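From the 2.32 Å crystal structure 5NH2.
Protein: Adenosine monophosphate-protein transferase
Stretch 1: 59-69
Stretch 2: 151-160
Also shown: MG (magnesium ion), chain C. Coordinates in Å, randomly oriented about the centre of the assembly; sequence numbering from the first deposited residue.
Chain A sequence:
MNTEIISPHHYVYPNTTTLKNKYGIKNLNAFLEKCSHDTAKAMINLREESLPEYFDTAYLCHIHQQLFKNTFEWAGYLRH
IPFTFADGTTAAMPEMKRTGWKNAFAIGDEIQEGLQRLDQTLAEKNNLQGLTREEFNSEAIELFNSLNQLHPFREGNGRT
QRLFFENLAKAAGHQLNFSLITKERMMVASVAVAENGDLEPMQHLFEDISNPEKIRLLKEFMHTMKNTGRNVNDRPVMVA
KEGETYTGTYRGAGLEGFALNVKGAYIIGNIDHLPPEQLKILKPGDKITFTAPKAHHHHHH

Stretch 1 59-69: YLCHIHQQLFK
Stretch 2 151-160: HPFREGNGRT

Stretch 1 is helical from Tyr59 to about Phe68, entering from earlier in the chain and held by i to i+4 hydrogen bonds such as His64 N to Leu60 O (3.1 Å). Stretch 2 is a loop that turns into a helix at Asn157, with Gly156 as N-cap; that helix continues beyond Thr160. The backbones come closest at His64 and Thr160, whose CA atoms lie 5.6 Å apart, and 520 Å² is buried in all.

Tyr59 does not reach the other stretch. Leu60 (chi1 t, chi2 p) leaves the helix sideways, but its end bends nearer: CD2 lies 3.8 Å from Phe153 CE2 and 4.2 Å from Pro152 CG, while CD1 is 3.6 Å from Thr160 CG2. A branched apolar chain can thus touch both loop and helix. Cys61 (m) adds its polarizable sulfur, SG being 4.1 Å from Phe153 CZ, oblique to the ring. His62 points away. Ile63 (m, t) points toward stretch 2, with CG2 3.8 Å from Thr160 CG2.

His64 (t, chi2 -84°) is the centre of the contact. Its ring forms an offset stack with Phe153 (m, chi2 -83°), centroids 4.0 Å apart and planes at 4°, while its edge donates a nearly straight hydrogen bond from NE2 to Glu155 O (2.8 Å, 166°). Histidine suits this site because a flat ring can stack and donate in its own plane at once; ND1 is satisfied elsewhere in the structure. The loop presenting Phe153 is braced by Asn157 (m), which accepts from Phe153 N at OD1 (2.6 Å) and donates from ND2 to Phe153 O (2.8 Å).

Thr160 (m) fits as a knob among Leu60, Ile63, His64 and Leu67. Its methyl meets apolar neighbours, while OG1 donates to Gly156 O (2.9 Å), so the buried hydroxyl is satisfied within its own stretch, by the N-cap carbonyl just before the helix.

Gln65 and Gln66 make no contact across the interface. Leu67 (m, t) points toward stretch 2 and brings CD1 to 3.9 Å from Thr160 OG1. Phe68 (m, chi2 -72°) places CZ 3.8 Å from Gly156 CA. A CB on Gly156 would come 2.5 Å from Phe68 CE2, and the backbone there (phi/psi 84/26) itself calls for glycine. The edge of the Phe68 ring meets a face of the Arg159 guanidinium (m, t, m), with CE1 3.8 Å from NH1. Lys69 is exposed and out of reach. Beside this packing, Glu155 (t, p), whose CA-to-CB bond points sideways, binds MG through OE2 at 2.4 Å.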

# COMPACT_ATOMS: atom_id res chain seq x y z
N TYR A 59 -16.52 -5.10 -6.03
CA TYR A 59 -15.34 -4.53 -6.66
C TYR A 59 -14.08 -4.95 -5.93
O TYR A 59 -13.11 -5.39 -6.56
CB TYR A 59 -15.44 -3.01 -6.72
CG TYR A 59 -14.27 -2.33 -7.43
CD1 TYR A 59 -14.01 -2.58 -8.78
CD2 TYR A 59 -13.44 -1.43 -6.76
CE1 TYR A 59 -12.93 -1.95 -9.45
CE2 TYR A 59 -12.39 -0.80 -7.41
CZ TYR A 59 -12.13 -1.07 -8.77
OH TYR A 59 -11.08 -0.43 -9.43
N LEU A 60 -14.09 -4.89 -4.59
CA LEU A 60 -12.98 -5.43 -3.80
C LEU A 60 -12.60 -6.85 -4.22
O LEU A 60 -11.40 -7.16 -4.41
CB LEU A 60 -13.34 -5.40 -2.31
CG LEU A 60 -12.23 -5.76 -1.37
CD1 LEU A 60 -11.25 -4.61 -1.27
CD2 LEU A 60 -12.76 -6.22 0.04
N CYS A 61 -13.61 -7.72 -4.41
CA CYS A 61 -13.32 -9.11 -4.79
C CYS A 61 -12.82 -9.21 -6.23
O CYS A 61 -11.99 -10.09 -6.53
CB CYS A 61 -14.55 -9.99 -4.58
SG CYS A 61 -14.93 -10.28 -2.81
N HIS A 62 -13.30 -8.35 -7.12
CA HIS A 62 -12.78 -8.27 -8.49
C HIS A 62 -11.29 -7.89 -8.50
O HIS A 62 -10.47 -8.52 -9.18
CB HIS A 62 -13.62 -7.27 -9.31
CG HIS A 62 -13.05 -6.91 -10.65
ND1 HIS A 62 -13.22 -7.70 -11.77
CD2 HIS A 62 -12.32 -5.84 -11.06
CE1 HIS A 62 -12.60 -7.15 -12.81
NE2 HIS A 62 -12.04 -6.02 -12.40
N ILE A 63 -10.91 -6.88 -7.72
CA ILE A 63 -9.48 -6.55 -7.58
C ILE A 63 -8.65 -7.76 -7.11
O ILE A 63 -7.61 -8.10 -7.70
CB ILE A 63 -9.32 -5.36 -6.63
CG1 ILE A 63 -9.82 -4.09 -7.29
CG2 ILE A 63 -7.90 -5.21 -6.23
CD1 ILE A 63 -9.80 -2.97 -6.30
N HIS A 64 -9.08 -8.41 -6.01
CA HIS A 64 -8.34 -9.58 -5.50
C HIS A 64 -8.27 -10.67 -6.57
O HIS A 64 -7.22 -11.29 -6.79
CB HIS A 64 -9.00 -10.09 -4.20
CG HIS A 64 -8.24 -11.18 -3.50
ND1 HIS A 64 -8.36 -12.51 -3.83
CD2 HIS A 64 -7.36 -11.13 -2.46
CE1 HIS A 64 -7.57 -13.23 -3.06
NE2 HIS A 64 -6.96 -12.42 -2.20
N GLN A 65 -9.37 -10.85 -7.30
CA GLN A 65 -9.42 -11.85 -8.35
C GLN A 65 -8.45 -11.52 -9.49
O GLN A 65 -7.84 -12.42 -10.06
CB GLN A 65 -10.83 -11.96 -8.89
CG GLN A 65 -11.03 -13.19 -9.77
CD GLN A 65 -11.86 -12.90 -11.00
OE1 GLN A 65 -11.49 -12.07 -11.84
NE2 GLN A 65 -13.01 -13.57 -11.11
N GLN A 66 -8.30 -10.24 -9.83
CA GLN A 66 -7.38 -9.95 -10.93
C GLN A 66 -5.93 -10.09 -10.45
O GLN A 66 -5.09 -10.61 -11.18
CB GLN A 66 -7.65 -8.55 -11.53
CG GLN A 66 -9.03 -8.50 -12.26
CD GLN A 66 -9.10 -9.41 -13.48
OE1 GLN A 66 -9.90 -10.34 -13.53
NE2 GLN A 66 -8.26 -9.14 -14.46
N LEU A 67 -5.66 -9.72 -9.19
CA LEU A 67 -4.27 -9.80 -8.72
C LEU A 67 -3.78 -11.24 -8.66
O LEU A 67 -2.62 -11.52 -9.00
CB LEU A 67 -4.07 -9.11 -7.34
CG LEU A 67 -4.37 -7.60 -7.22
CD1 LEU A 67 -4.16 -7.05 -5.81
CD2 LEU A 67 -3.64 -6.73 -8.28
N PHE A 68 -4.61 -12.15 -8.15
CA PHE A 68 -4.17 -13.49 -7.78
C PHE A 68 -4.70 -14.64 -8.64
O PHE A 68 -4.44 -15.80 -8.30
CB PHE A 68 -4.47 -13.71 -6.29
CG PHE A 68 -3.77 -12.72 -5.41
CD1 PHE A 68 -2.39 -12.81 -5.22
CD2 PHE A 68 -4.47 -11.67 -4.82
CE1 PHE A 68 -1.71 -11.86 -4.43
CE2 PHE A 68 -3.82 -10.70 -4.01
CZ PHE A 68 -2.42 -10.80 -3.82
N LYS A 69 -5.48 -14.35 -9.69
CA LYS A 69 -6.07 -15.40 -10.52
C LYS A 69 -5.04 -16.39 -11.09
O LYS A 69 -5.38 -17.54 -11.36
CB LYS A 69 -6.85 -14.76 -11.68
CG LYS A 69 -5.97 -13.91 -12.60
CD LYS A 69 -6.79 -13.00 -13.54
CE LYS A 69 -7.80 -13.77 -14.32
NZ LYS A 69 -7.16 -14.90 -15.09
N HIS A 151 -10.32 -7.80 7.12
CA HIS A 151 -9.18 -8.59 6.64
C HIS A 151 -9.77 -9.83 5.98
O HIS A 151 -9.52 -10.96 6.41
CB HIS A 151 -8.26 -8.91 7.84
CG HIS A 151 -6.93 -9.49 7.48
ND1 HIS A 151 -5.84 -8.72 7.13
CD2 HIS A 151 -6.50 -10.78 7.45
CE1 HIS A 151 -4.81 -9.51 6.88
NE2 HIS A 151 -5.19 -10.76 7.05
N PRO A 152 -10.69 -9.62 5.04
CA PRO A 152 -11.60 -10.70 4.66
C PRO A 152 -11.00 -11.80 3.79
O PRO A 152 -11.73 -12.76 3.52
CB PRO A 152 -12.73 -9.98 3.89
CG PRO A 152 -12.05 -8.79 3.24
CD PRO A 152 -10.91 -8.38 4.25
N PHE A 153 -9.77 -11.64 3.24
CA PHE A 153 -9.20 -12.67 2.37
C PHE A 153 -8.21 -13.55 3.12
O PHE A 153 -7.66 -13.17 4.15
CB PHE A 153 -8.51 -12.08 1.12
CG PHE A 153 -9.42 -11.26 0.26
CD1 PHE A 153 -10.25 -11.87 -0.66
CD2 PHE A 153 -9.49 -9.87 0.42
CE1 PHE A 153 -11.12 -11.12 -1.43
CE2 PHE A 153 -10.37 -9.11 -0.34
CZ PHE A 153 -11.19 -9.72 -1.27
N ARG A 154 -8.07 -14.79 2.63
CA ARG A 154 -7.07 -15.71 3.17
C ARG A 154 -5.65 -15.15 3.07
O ARG A 154 -4.84 -15.34 3.99
CB ARG A 154 -7.17 -17.06 2.46
CG ARG A 154 -6.07 -18.00 2.84
CD ARG A 154 -6.08 -18.23 4.33
NE ARG A 154 -5.09 -19.22 4.76
CZ ARG A 154 -3.85 -18.92 5.13
NH1 ARG A 154 -3.44 -17.66 5.12
NH2 ARG A 154 -3.02 -19.88 5.52
N GLU A 155 -5.32 -14.50 1.94
CA GLU A 155 -4.04 -13.82 1.73
C GLU A 155 -4.21 -12.72 0.66
O GLU A 155 -5.13 -12.77 -0.17
CB GLU A 155 -2.97 -14.85 1.33
CG GLU A 155 -1.58 -14.27 1.05
CD GLU A 155 -0.74 -14.04 2.29
OE1 GLU A 155 -0.56 -15.00 3.07
OE2 GLU A 155 -0.26 -12.89 2.48
N GLY A 156 -3.31 -11.71 0.70
CA GLY A 156 -3.40 -10.55 -0.16
C GLY A 156 -4.32 -9.41 0.29
O GLY A 156 -4.80 -8.62 -0.56
N ASN A 157 -4.56 -9.26 1.60
CA ASN A 157 -5.50 -8.23 2.09
C ASN A 157 -4.94 -6.81 1.96
O ASN A 157 -5.63 -5.90 1.47
CB ASN A 157 -5.88 -8.53 3.54
CG ASN A 157 -6.67 -9.82 3.67
OD1 ASN A 157 -7.88 -9.83 3.40
ND2 ASN A 157 -5.98 -10.94 3.99
N GLY A 158 -3.69 -6.61 2.34
CA GLY A 158 -3.14 -5.27 2.24
C GLY A 158 -3.10 -4.76 0.81
O GLY A 158 -3.48 -3.61 0.55
N ARG A 159 -2.68 -5.63 -0.14
CA ARG A 159 -2.48 -5.19 -1.53
C ARG A 159 -3.81 -4.85 -2.20
O ARG A 159 -3.93 -3.81 -2.88
CB ARG A 159 -1.73 -6.27 -2.31
CG ARG A 159 -0.24 -6.22 -2.03
CD ARG A 159 0.53 -7.40 -2.67
NE ARG A 159 0.48 -8.58 -1.83
CZ ARG A 159 0.93 -9.78 -2.17
NH1 ARG A 159 1.47 -10.02 -3.38
NH2 ARG A 159 0.82 -10.74 -1.28
N THR A 160 -4.84 -5.67 -1.93
CA THR A 160 -6.18 -5.43 -2.46
C THR A 160 -6.82 -4.16 -1.87
O THR A 160 -7.39 -3.33 -2.60
CB THR A 160 -7.04 -6.64 -2.16
OG1 THR A 160 -6.44 -7.78 -2.77
CG2 THR A 160 -8.44 -6.42 -2.66
MG MG C . -0.13 -10.56 1.78